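Local atomic coordinates of LYND (Lyngbya aestuarii, PDB entry 4V1T), a protein that probably acts as an ATP-dependent YcaO cyclodehydratase, turning cysteine residues of a peptide substrate into thiazoline heterocycles, as in related cyanobactin enzymes. Residues D205-A208 / H209-G213; R344-T347 / P348-V352; S419-C422 / E423-R427. All coordinates share one frame; numbering follows the deposited sequence.

Contact 1 of 3, residues D205-A208 / H209-G213; sequences DCLA and HRLRG. With ZN (zinc ion), chain K.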
ATOM      1  N   ASP B 205     -12.826  22.579  14.298  1.00 40.43           N
ATOM      2  CA  ASP B 205     -11.977  22.466  15.469  1.00 44.19           C
ATOM      3  C   ASP B 205     -11.372  21.064  15.579  1.00 52.72           C
ATOM      4  O   ASP B 205     -10.230  20.911  16.037  1.00 42.53           O
ATOM      5  CB  ASP B 205     -12.772  22.800  16.736  1.00 54.47           C
ATOM      6  CG  ASP B 205     -11.944  23.527  17.768  1.00 66.05           C
ATOM      7  OD1 ASP B 205     -10.706  23.414  17.730  1.00 77.91           O
ATOM      8  OD2 ASP B 205     -12.542  24.214  18.615  1.00 67.12           O
ATOM      9  N   CYS B 206     -12.143  20.045  15.194  1.00 43.90           N
ATOM     10  CA  CYS B 206     -11.620  18.676  15.092  1.00 50.98           C
ATOM     11  C   CYS B 206     -10.385  18.638  14.191  1.00 41.23           C
ATOM     12  O   CYS B 206      -9.389  17.988  14.497  1.00 47.98           O
ATOM     13  CB  CYS B 206     -12.674  17.706  14.534  1.00 50.81           C
ATOM     14  SG  CYS B 206     -14.101  17.385  15.590  1.00 48.48           S
ATOM     15  N   LEU B 207     -10.484  19.337  13.065  1.00 38.25           N
ATOM     16  CA  LEU B 207      -9.397  19.425  12.096  1.00 40.31           C
ATOM     17  C   LEU B 207      -8.252  20.288  12.641  1.00 41.89           C
ATOM     18  O   LEU B 207      -7.076  19.909  12.578  1.00 41.94           O
ATOM     19  CB  LEU B 207      -9.930  19.999  10.781  1.00 44.48           C
ATOM     20  CG  LEU B 207      -8.924  20.353   9.693  1.00 44.15           C
ATOM     21  CD1 LEU B 207      -8.238  19.112   9.159  1.00 45.38           C
ATOM     22  CD2 LEU B 207      -9.604  21.103   8.569  1.00 41.49           C
ATOM     23  N   ALA B 208      -8.594  21.443  13.191  1.00 44.02           N
ATOM     24  CA  ALA B 208      -7.589  22.374  13.687  1.00 50.81           C
ATOM     25  C   ALA B 208      -6.664  21.702  14.705  1.00 53.30           C
ATOM     26  O   ALA B 208      -5.459  21.927  14.700  1.00 55.54           O
ATOM     27  CB  ALA B 208      -8.260  23.588  14.294  1.00 53.84           C
ATOM     28  N   HIS B 209      -7.236  20.862  15.560  1.00 43.15           N
ATOM     29  CA  HIS B 209      -6.481  20.175  16.601  1.00 44.21           C
ATOM     30  C   HIS B 209      -5.398  19.277  15.988  1.00 44.27           C
ATOM     31  O   HIS B 209      -4.338  19.098  16.561  1.00 48.17           O
ATOM     32  CB  HIS B 209      -7.424  19.351  17.478  1.00 44.84           C
ATOM     33  CG  HIS B 209      -6.790  18.804  18.717  1.00 49.02           C
ATOM     34  ND1 HIS B 209      -6.236  17.544  18.780  1.00 56.16           N
ATOM     35  CD2 HIS B 209      -6.640  19.343  19.954  1.00 56.96           C
ATOM     36  CE1 HIS B 209      -5.767  17.332  19.998  1.00 57.75           C
ATOM     37  NE2 HIS B 209      -6.000  18.409  20.730  1.00 57.90           N
ATOM     38  N   ARG B 210      -5.673  18.710  14.822  1.00 49.60           N
ATOM     39  CA  ARG B 210      -4.676  17.907  14.128  1.00 46.77           C
ATOM     40  C   ARG B 210      -3.684  18.803  13.382  1.00 48.33           C
ATOM     41  O   ARG B 210      -2.476  18.562  13.404  1.00 54.82           O
ATOM     42  CB  ARG B 210      -5.353  16.940  13.146  1.00 52.55           C
ATOM     43  CG  ARG B 210      -6.254  15.886  13.787  1.00 47.94           C
ATOM     44  CD  ARG B 210      -5.444  14.853  14.557  1.00 65.26           C
ATOM     45  NE  ARG B 210      -6.303  13.987  15.360  1.00 70.25           N
ATOM     46  CZ  ARG B 210      -6.801  12.824  14.954  1.00 59.64           C
ATOM     47  NH1 ARG B 210      -6.539  12.354  13.743  1.00 75.43           N
ATOM     48  NH2 ARG B 210      -7.577  12.127  15.771  1.00 65.15           N
ATOM     49  N   LEU B 211      -4.201  19.830  12.718  1.00 50.14           N
ATOM     50  CA  LEU B 211      -3.371  20.742  11.929  1.00 54.94           C
ATOM     51  C   LEU B 211      -2.308  21.440  12.762  1.00 51.98           C
ATOM     52  O   LEU B 211      -1.133  21.421  12.398  1.00 50.97           O
ATOM     53  CB  LEU B 211      -4.237  21.805  11.245  1.00 55.28           C
ATOM     54  CG  LEU B 211      -5.056  21.381  10.036  1.00 62.82           C
ATOM     55  CD1 LEU B 211      -5.904  22.540   9.526  1.00 70.81           C
ATOM     56  CD2 LEU B 211      -4.162  20.855   8.926  1.00 74.78           C
ATOM     57  N   ARG B 212      -2.728  22.060  13.865  1.00 57.04           N
ATOM     58  CA  ARG B 212      -1.809  22.737  14.792  1.00 63.70           C
ATOM     59  C   ARG B 212      -0.641  21.824  15.161  1.00 60.77           C
ATOM     60  O   ARG B 212       0.512  22.235  15.165  1.00 59.89           O
ATOM     61  CB  ARG B 212      -2.557  23.184  16.058  1.00 64.50           C
ATOM     62  CG  ARG B 212      -3.122  24.595  15.989  1.00 80.26           C
ATOM     63  CD  ARG B 212      -4.390  24.747  16.815  1.00 81.31           C
ATOM     64  NE  ARG B 212      -5.169  25.899  16.372  1.00 69.53           N
ATOM     65  CZ  ARG B 212      -6.475  26.054  16.569  1.00 73.85           C
ATOM     66  NH1 ARG B 212      -7.189  25.133  17.219  1.00 87.15           N
ATOM     67  NH2 ARG B 212      -7.078  27.137  16.100  1.00 68.06           N
ATOM     68  N   GLY B 213      -0.960  20.573  15.451  1.00 64.06           N
ATOM     69  CA  GLY B 213       0.036  19.598  15.840  1.00 58.67           C
ATOM     70  C   GLY B 213       0.984  19.205  14.729  1.00 61.75           C
ATOM     71  O   GLY B 213       2.181  19.035  14.956  1.00 65.62           O
TER
HETATM   72 ZN    ZN K 776     -15.274  19.102  16.734  1.00138.08          ZN
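At the zinc site of LynD, helix 204-213 carries one metal ligand near its start while its following turns pack on themselves, Leu207 against Leu211 and Ala208 beneath Arg212. Cys206 SG binds the zinc ion at 2.4 Å; Cys203, Cys311 and Cys314 supply the other three sulfurs, a four-cysteine site built from two CxxC pairs. The helical frame is set by bonds four residues apart: Leu211 N donates to Leu207 O at 2.9 Å, and Arg212 N to Ala208 O with an N-H...O angle of 171°. On one flank, Leu211 CD1 rests against Leu207 CG at 3.7 Å. On another, the Arg212 chain, bent at chi2 (149°), folds back along the helix and sets one guanidinium face over Ala208 CB, offset toward the rim, with CB 3.5 Å from NH1. Asp205 OD1 stands at the guanidinium edge, near its plane, but 3.9 Å from Arg212 NH1, which makes the salt bridge long; the carboxylate is turned 82° against the guanidinium. Asp205 OD2 has a firmer partner in the hydroxyl of Thr313, inside the second CxxC pair. Arg210 reaches away from the helix to a salt bridge with Asp724 and a hydrogen bond to Thr363 O.

Contact 2 of 3, residues R344-T347 / P348-V352; sequences RGTT and PEQTV. With ADP (adenosine-5'-diphosphate), chain L.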
ATOM      1  N   ARG B 344       0.148 -11.174  21.333  1.00 69.13           N
ATOM      2  CA  ARG B 344      -0.842 -10.181  20.884  1.00 65.49           C
ATOM      3  C   ARG B 344      -2.136 -10.844  20.415  1.00 69.37           C
ATOM      4  O   ARG B 344      -2.162 -12.032  20.092  1.00 64.26           O
ATOM      5  CB  ARG B 344      -0.301  -9.260  19.784  1.00 64.60           C
ATOM      6  CG  ARG B 344       1.054  -8.652  20.099  1.00 66.77           C
ATOM      7  CD  ARG B 344       1.073  -7.169  19.796  1.00 58.98           C
ATOM      8  NE  ARG B 344       2.382  -6.574  20.080  1.00 58.59           N
ATOM      9  CZ  ARG B 344       2.582  -5.462  20.792  1.00 73.51           C
ATOM     10  NH1 ARG B 344       1.565  -4.773  21.309  1.00 76.07           N
ATOM     11  NH2 ARG B 344       3.820  -5.023  20.983  1.00 72.71           N
ATOM     12  N   GLY B 345      -3.207 -10.055  20.389  1.00 63.87           N
ATOM     13  CA  GLY B 345      -4.544 -10.564  20.150  1.00 60.28           C
ATOM     14  C   GLY B 345      -4.971 -10.548  18.696  1.00 54.85           C
ATOM     15  O   GLY B 345      -5.966 -11.163  18.342  1.00 55.40           O
ATOM     16  N   THR B 346      -4.233  -9.837  17.849  1.00 54.65           N
ATOM     17  CA  THR B 346      -4.539  -9.803  16.431  1.00 52.28           C
ATOM     18  C   THR B 346      -3.262  -9.706  15.608  1.00 49.62           C
ATOM     19  O   THR B 346      -2.182  -9.518  16.150  1.00 52.77           O
ATOM     20  CB  THR B 346      -5.474  -8.629  16.085  1.00 59.02           C
ATOM     21  OG1 THR B 346      -5.965  -8.782  14.742  1.00 73.10           O
ATOM     22  CG2 THR B 346      -4.759  -7.301  16.226  1.00 46.49           C
ATOM     23  N   THR B 347      -3.404  -9.850  14.295  1.00 52.65           N
ATOM     24  CA  THR B 347      -2.272  -9.807  13.379  1.00 50.99           C
ATOM     25  C   THR B 347      -1.826  -8.367  13.169  1.00 41.75           C
ATOM     26  O   THR B 347      -2.647  -7.451  13.220  1.00 47.70           O
ATOM     27  CB  THR B 347      -2.623 -10.411  12.009  1.00 44.25           C
ATOM     28  OG1 THR B 347      -3.616  -9.603  11.364  1.00 54.47           O
ATOM     29  CG2 THR B 347      -3.155 -11.822  12.166  1.00 54.77           C
ATOM     30  N   PRO B 348      -0.530  -8.163  12.901  1.00 47.94           N
ATOM     31  CA  PRO B 348      -0.052  -6.797  12.667  1.00 52.48           C
ATOM     32  C   PRO B 348      -0.657  -6.178  11.413  1.00 43.03           C
ATOM     33  O   PRO B 348      -0.734  -4.952  11.303  1.00 39.74           O
ATOM     34  CB  PRO B 348       1.471  -6.965  12.539  1.00 54.20           C
ATOM     35  CG  PRO B 348       1.667  -8.384  12.155  1.00 60.45           C
ATOM     36  CD  PRO B 348       0.554  -9.155  12.803  1.00 55.58           C
ATOM     37  N   GLU B 349      -1.108  -7.013  10.481  1.00 43.53           N
ATOM     38  CA  GLU B 349      -1.743  -6.517   9.269  1.00 49.51           C
ATOM     39  C   GLU B 349      -3.146  -5.981   9.551  1.00 45.81           C
ATOM     40  O   GLU B 349      -3.580  -5.007   8.943  1.00 45.34           O
ATOM     41  CB  GLU B 349      -1.793  -7.615   8.201  1.00 62.13           C
ATOM     42  CG  GLU B 349      -0.418  -8.010   7.673  1.00 70.15           C
ATOM     43  CD  GLU B 349       0.046  -9.376   8.144  1.00 66.02           C
ATOM     44  OE1 GLU B 349      -0.010  -9.658   9.356  1.00 59.81           O
ATOM     45  OE2 GLU B 349       0.485 -10.171   7.294  1.00 93.66           O
ATOM     46  N   GLN B 350      -3.858  -6.625  10.467  1.00 47.86           N
ATOM     47  CA  GLN B 350      -5.144  -6.110  10.914  1.00 48.51           C
ATOM     48  C   GLN B 350      -4.940  -4.780  11.638  1.00 51.46           C
ATOM     49  O   GLN B 350      -5.651  -3.810  11.375  1.00 53.68           O
ATOM     50  CB  GLN B 350      -5.838  -7.112  11.844  1.00 47.85           C
ATOM     51  CG  GLN B 350      -7.126  -6.600  12.474  1.00 48.48           C
ATOM     52  CD  GLN B 350      -8.229  -6.340  11.470  1.00 61.92           C
ATOM     53  OE1 GLN B 350      -8.053  -5.609  10.503  1.00 69.12           O
ATOM     54  NE2 GLN B 350      -9.386  -6.945  11.700  1.00 83.42           N
ATOM     55  N   THR B 351      -3.969  -4.746  12.546  1.00 52.10           N
ATOM     56  CA  THR B 351      -3.662  -3.529  13.322  1.00 43.92           C
ATOM     57  C   THR B 351      -3.375  -2.370  12.378  1.00 44.09           C
ATOM     58  O   THR B 351      -3.907  -1.275  12.545  1.00 46.40           O
ATOM     59  CB  THR B 351      -2.452  -3.747  14.241  1.00 39.31           C
ATOM     60  OG1 THR B 351      -2.702  -4.865  15.102  1.00 52.13           O
ATOM     61  CG2 THR B 351      -2.157  -2.491  15.092  1.00 40.45           C
ATOM     62  N   VAL B 352      -2.547  -2.625  11.370  1.00 47.94           N
ATOM     63  CA  VAL B 352      -2.192  -1.587  10.414  1.00 43.72           C
ATOM     64  C   VAL B 352      -3.449  -1.132   9.684  1.00 46.05           C
ATOM     65  O   VAL B 352      -3.774   0.047   9.680  1.00 55.11           O
ATOM     66  CB  VAL B 352      -1.119  -2.075   9.418  1.00 50.02           C
ATOM     67  CG1 VAL B 352      -1.035  -1.160   8.201  1.00 43.46           C
ATOM     68  CG2 VAL B 352       0.240  -2.119  10.102  1.00 57.67           C
TER
HETATM   69  PB  ADP L 780       9.721  -0.452  21.908  1.00 58.72           P
HETATM   70  O1B ADP L 780       9.091   0.013  23.196  1.00 59.74           O
HETATM   71  O2B ADP L 780      11.028  -1.166  22.093  1.00 60.08           O
HETATM   72  O3B ADP L 780       9.740   0.617  20.858  1.00 56.13           O
HETATM   73  PA  ADP L 780       8.257  -1.965  19.901  1.00 49.41           P
HETATM   74  O1A ADP L 780       8.099  -3.460  19.790  1.00 47.12           O
HETATM   75  O2A ADP L 780       9.138  -1.243  18.899  1.00 46.02           O
HETATM   76  O3A ADP L 780       8.691  -1.603  21.419  1.00 66.08           O
HETATM   77  O5' ADP L 780       6.797  -1.321  19.837  1.00 46.03           O
HETATM   78  C5' ADP L 780       6.615   0.073  19.688  1.00 49.02           C
HETATM   79  C4' ADP L 780       5.205   0.413  20.142  1.00 56.01           C
HETATM   80  O4' ADP L 780       4.249  -0.119  19.228  1.00 56.65           O
HETATM   81  C3' ADP L 780       4.885  -0.204  21.491  1.00 60.76           C
HETATM   82  O3' ADP L 780       4.069   0.710  22.213  1.00 48.55           O
HETATM   83  C2' ADP L 780       4.086  -1.450  21.193  1.00 56.10           C
HETATM   84  O2' ADP L 780       3.093  -1.717  22.186  1.00 51.45           O
HETATM   85  C1' ADP L 780       3.434  -1.104  19.868  1.00 53.72           C
HETATM   86  N9  ADP L 780       3.284  -2.308  19.018  1.00 65.55           N
HETATM   87  C8  ADP L 780       4.279  -3.054  18.492  1.00 62.77           C
HETATM   88  N7  ADP L 780       3.772  -4.071  17.753  1.00 59.19           N
HETATM   89  C5  ADP L 780       2.435  -3.976  17.802  1.00 65.24           C
HETATM   90  C6  ADP L 780       1.299  -4.734  17.243  1.00 60.03           C
HETATM   91  N6  ADP L 780       1.541  -5.817  16.470  1.00 61.21           N
HETATM   92  N1  ADP L 780       0.048  -4.315  17.532  1.00 56.86           N
HETATM   93  C2  ADP L 780      -0.180  -3.236  18.303  1.00 63.78           C
HETATM   94  N3  ADP L 780       0.813  -2.498  18.844  1.00 60.29           N
HETATM   95  C4  ADP L 780       2.114  -2.814  18.638  1.00 66.21           C
HETATM   96  O   HOH W   1      -1.230  -6.996  16.024  1.00 50.55           O
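Thr347 O takes the backbone N-H of Thr351 at 3.1 Å, with an N-H...O angle of 169°, closing the first turn of helix 348-355. Thr347 is its N-cap: OG1, held between the backbone N and the carbonyl carbon (chi1 65°), accepts from Gln350 N at 3.1 Å. That hydroxyl is also hydrogen-bonded to Pro375 O of the second subunit, tying the cap to the dimer interface. Thr346 splits its two branches over the same turn, OG1 against Gln350 CB at 3.3 Å and CG2 against Thr351 OG1 at 3.4 Å. A water joins loop, helix and nucleotide: it donates to Thr346 O and to Thr351 OG1, each at 2.7 Å, and accepts from the adenine N6 of ADP at 3.0 Å. Asn536 is a further hydrogen-bonding partner of Thr351 OG1. The Arg344 guanidinium is laid face-on over the base, with ADP C5 3.3 Å above its plane and over its centre, while Glu540 forms a long, weak ion pair with NH1. The water links N6 to the protein: with both its hydrogens given to Thr346 O and Thr351 OG1, its oxygen can receive the amino N-H, consistent with indirect recognition of the adenine.

Contact 3 of 3, residues S419-C422 / E423-R427; sequences SGLC and EAVER. With MG (magnesium ion), chain M; ADP (adenosine-5'-diphosphate), chain L.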
ATOM      1  N   SER B 419       4.760  -2.038  14.367  1.00 51.45           N
ATOM      2  CA  SER B 419       5.539  -1.512  15.461  1.00 41.48           C
ATOM      3  C   SER B 419       5.743  -0.002  15.314  1.00 39.52           C
ATOM      4  O   SER B 419       5.598   0.755  16.282  1.00 39.65           O
ATOM      5  CB  SER B 419       6.896  -2.227  15.536  1.00 53.59           C
ATOM      6  OG  SER B 419       7.764  -1.585  16.444  1.00 68.90           O
ATOM      7  N   GLY B 420       6.090   0.428  14.106  1.00 40.75           N
ATOM      8  CA  GLY B 420       6.345   1.840  13.841  1.00 53.76           C
ATOM      9  C   GLY B 420       5.085   2.677  13.949  1.00 46.43           C
ATOM     10  O   GLY B 420       5.081   3.753  14.540  1.00 44.55           O
ATOM     11  N   LEU B 421       4.003   2.180  13.369  1.00 44.44           N
ATOM     12  CA  LEU B 421       2.728   2.885  13.401  1.00 41.99           C
ATOM     13  C   LEU B 421       2.232   3.057  14.838  1.00 43.37           C
ATOM     14  O   LEU B 421       1.818   4.139  15.239  1.00 39.10           O
ATOM     15  CB  LEU B 421       1.680   2.134  12.574  1.00 47.50           C
ATOM     16  CG  LEU B 421       0.236   2.642  12.679  1.00 47.77           C
ATOM     17  CD1 LEU B 421       0.115   4.073  12.196  1.00 57.57           C
ATOM     18  CD2 LEU B 421      -0.681   1.735  11.886  1.00 57.61           C
ATOM     19  N   CYS B 422       2.283   1.977  15.604  1.00 39.90           N
ATOM     20  CA  CYS B 422       1.740   1.973  16.953  1.00 44.11           C
ATOM     21  C   CYS B 422       2.604   2.763  17.935  1.00 48.32           C
ATOM     22  O   CYS B 422       2.079   3.307  18.905  1.00 38.66           O
ATOM     23  CB  CYS B 422       1.546   0.534  17.441  1.00 39.81           C
ATOM     24  SG  CYS B 422       0.264  -0.369  16.520  1.00 45.01           S
ATOM     25  N   GLU B 423       3.907   2.855  17.688  1.00 43.93           N
ATOM     26  CA  GLU B 423       4.757   3.698  18.536  1.00 41.27           C
ATOM     27  C   GLU B 423       4.429   5.157  18.300  1.00 44.46           C
ATOM     28  O   GLU B 423       4.400   5.961  19.227  1.00 40.91           O
ATOM     29  CB  GLU B 423       6.255   3.462  18.273  1.00 49.58           C
ATOM     30  CG  GLU B 423       7.120   3.703  19.512  1.00 55.05           C
ATOM     31  CD  GLU B 423       8.612   3.748  19.224  1.00 59.32           C
ATOM     32  OE1 GLU B 423       9.064   4.646  18.476  1.00 57.04           O
ATOM     33  OE2 GLU B 423       9.337   2.888  19.768  1.00 51.98           O
ATOM     34  N   ALA B 424       4.175   5.505  17.045  1.00 38.34           N
ATOM     35  CA  ALA B 424       3.860   6.892  16.704  1.00 38.33           C
ATOM     36  C   ALA B 424       2.542   7.323  17.378  1.00 42.45           C
ATOM     37  O   ALA B 424       2.436   8.430  17.908  1.00 44.99           O
ATOM     38  CB  ALA B 424       3.792   7.062  15.199  1.00 45.52           C
ATOM     39  N   VAL B 425       1.551   6.435  17.371  1.00 46.79           N
ATOM     40  CA  VAL B 425       0.280   6.707  18.036  1.00 45.05           C
ATOM     41  C   VAL B 425       0.442   6.668  19.558  1.00 41.73           C
ATOM     42  O   VAL B 425      -0.228   7.399  20.282  1.00 39.88           O
ATOM     43  CB  VAL B 425      -0.803   5.702  17.607  1.00 46.65           C
ATOM     44  CG1 VAL B 425      -2.095   5.937  18.374  1.00 53.52           C
ATOM     45  CG2 VAL B 425      -1.055   5.803  16.114  1.00 50.16           C
ATOM     46  N   GLU B 426       1.341   5.812  20.030  1.00 42.05           N
ATOM     47  CA  GLU B 426       1.659   5.731  21.440  1.00 44.64           C
ATOM     48  C   GLU B 426       2.208   7.071  21.932  1.00 38.90           C
ATOM     49  O   GLU B 426       1.776   7.586  22.956  1.00 37.62           O
ATOM     50  CB  GLU B 426       2.683   4.614  21.689  1.00 37.37           C
ATOM     51  CG  GLU B 426       3.208   4.525  23.131  1.00 35.98           C
ATOM     52  CD  GLU B 426       4.662   4.075  23.199  1.00 44.79           C
ATOM     53  OE1 GLU B 426       5.018   3.086  22.527  1.00 49.07           O
ATOM     54  OE2 GLU B 426       5.456   4.718  23.920  1.00 46.65           O
ATOM     55  N   ARG B 427       3.165   7.624  21.196  1.00 41.36           N
ATOM     56  CA  ARG B 427       3.789   8.871  21.589  1.00 37.42           C
ATOM     57  C   ARG B 427       2.802  10.026  21.546  1.00 36.99           C
ATOM     58  O   ARG B 427       2.813  10.884  22.423  1.00 37.21           O
ATOM     59  CB  ARG B 427       4.996   9.174  20.701  1.00 45.76           C
ATOM     60  CG  ARG B 427       6.102   8.126  20.773  1.00 51.39           C
ATOM     61  CD  ARG B 427       6.909   8.193  22.061  1.00 70.17           C
ATOM     62  NE  ARG B 427       7.755   7.006  22.218  1.00 78.10           N
ATOM     63  CZ  ARG B 427       8.875   6.780  21.528  1.00 81.16           C
ATOM     64  NH1 ARG B 427       9.303   7.657  20.620  1.00 70.45           N
ATOM     65  NH2 ARG B 427       9.573   5.669  21.740  1.00 82.56           N
TER
HETATM   66 MG    MG M1776      11.014   1.833  20.054  1.00 55.65          MG
HETATM   67  PB  ADP L 780       9.721  -0.452  21.908  1.00 58.72           P
HETATM   68  O1B ADP L 780       9.091   0.013  23.196  1.00 59.74           O
HETATM   69  O2B ADP L 780      11.028  -1.166  22.093  1.00 60.08           O
HETATM   70  O3B ADP L 780       9.740   0.617  20.858  1.00 56.13           O
HETATM   71  PA  ADP L 780       8.257  -1.965  19.901  1.00 49.41           P
HETATM   72  O1A ADP L 780       8.099  -3.460  19.790  1.00 47.12           O
HETATM   73  O2A ADP L 780       9.138  -1.243  18.899  1.00 46.02           O
HETATM   74  O3A ADP L 780       8.691  -1.603  21.419  1.00 66.08           O
HETATM   75  O5' ADP L 780       6.797  -1.321  19.837  1.00 46.03           O
HETATM   76  C5' ADP L 780       6.615   0.073  19.688  1.00 49.02           C
HETATM   77  C4' ADP L 780       5.205   0.413  20.142  1.00 56.01           C
HETATM   78  O4' ADP L 780       4.249  -0.119  19.228  1.00 56.65           O
HETATM   79  C3' ADP L 780       4.885  -0.204  21.491  1.00 60.76           C
HETATM   80  O3' ADP L 780       4.069   0.710  22.213  1.00 48.55           O
HETATM   81  C2' ADP L 780       4.086  -1.450  21.193  1.00 56.10           C
HETATM   82  O2' ADP L 780       3.093  -1.717  22.186  1.00 51.45           O
HETATM   83  C1' ADP L 780       3.434  -1.104  19.868  1.00 53.72           C
HETATM   84  N9  ADP L 780       3.284  -2.308  19.018  1.00 65.55           N
HETATM   85  C8  ADP L 780       4.279  -3.054  18.492  1.00 62.77           C
HETATM   86  N7  ADP L 780       3.772  -4.071  17.753  1.00 59.19           N
HETATM   87  C5  ADP L 780       2.435  -3.976  17.802  1.00 65.24           C
HETATM   88  C6  ADP L 780       1.299  -4.734  17.243  1.00 60.03           C
HETATM   89  N6  ADP L 780       1.541  -5.817  16.470  1.00 61.21           N
HETATM   90  N1  ADP L 780       0.048  -4.315  17.532  1.00 56.86           N
HETATM   91  C2  ADP L 780      -0.180  -3.236  18.303  1.00 63.78           C
HETATM   92  N3  ADP L 780       0.813  -2.498  18.844  1.00 60.29           N
HETATM   93  C4  ADP L 780       2.114  -2.814  18.638  1.00 66.21           C
HETATM   94  O   HOH W   2      12.641   0.619  19.883  1.00 47.44           O
HETATM   95  O   HOH W   3      10.086   0.906  18.182  1.00 36.86           O
HETATM   96  O   HOH W   4      11.416   3.334  18.736  1.00 43.28           O
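This is a local, buried contact along consecutive turns of helix 413-429 in the YcaO domain, one side of which lines the ADP and magnesium site. Its turns are joined by backbone bonds four residues apart, among them Glu423 N to Ser419 O at 3.0 Å and Glu426 N to Cys422 O at 2.8 Å. This spacing brings Ser419, Cys422, Glu423 and Glu426 round to the nucleotide, while Leu421 CD1 and Val425 CG2 pack more loosely on another side. Cys422 SG lies against the adenine, 3.2 Å from ADP N3. Glu423 has CG anti to its own N (chi1 -150°) and continues extended, which carries OE2 to the magnesium ion at 2.0 Å; ADP O3B, three waters and one atom from elsewhere complete the shell. Its other oxygen, OE1, accepts from the backbone N of Ser407, which limits rotation of the carboxylate. Arg427 adds positive charge: its NH2 is 3.4 Å from Glu423 OE2, but that oxygen stands well off the guanidinium plane, so the link is purely electrostatic. A long salt bridge from Arg427 NE to Glu426 OE2 completes the network. At the sugar, the ADP O3' hydroxyl donates to Glu426 OE1 across 2.6 Å.

Contacts 2 and 3 share one ligand: Arg344 and Thr351 meet the adenine, whereas residues of 419-427 run from the base past the ribose to the phosphates and magnesium. Their centres are about 13 Å apart and they touch directly, Thr351 CG2 lying 3.5 Å from Cys422 SG and Val352 CA 3.9 Å from Leu421 CD2, so the two helices meet beside the adenine. Contact 1 stands apart at the zinc site, with its centre about 19 Å from that of contact 3 and about 28 Å from that of contact 2; nearest atoms are about 9 and 13 Å away. Tyr428, on the same helix as contact 3, packs on His209 and Arg210, connecting the zinc-bearing helix with the nucleotide-binding one.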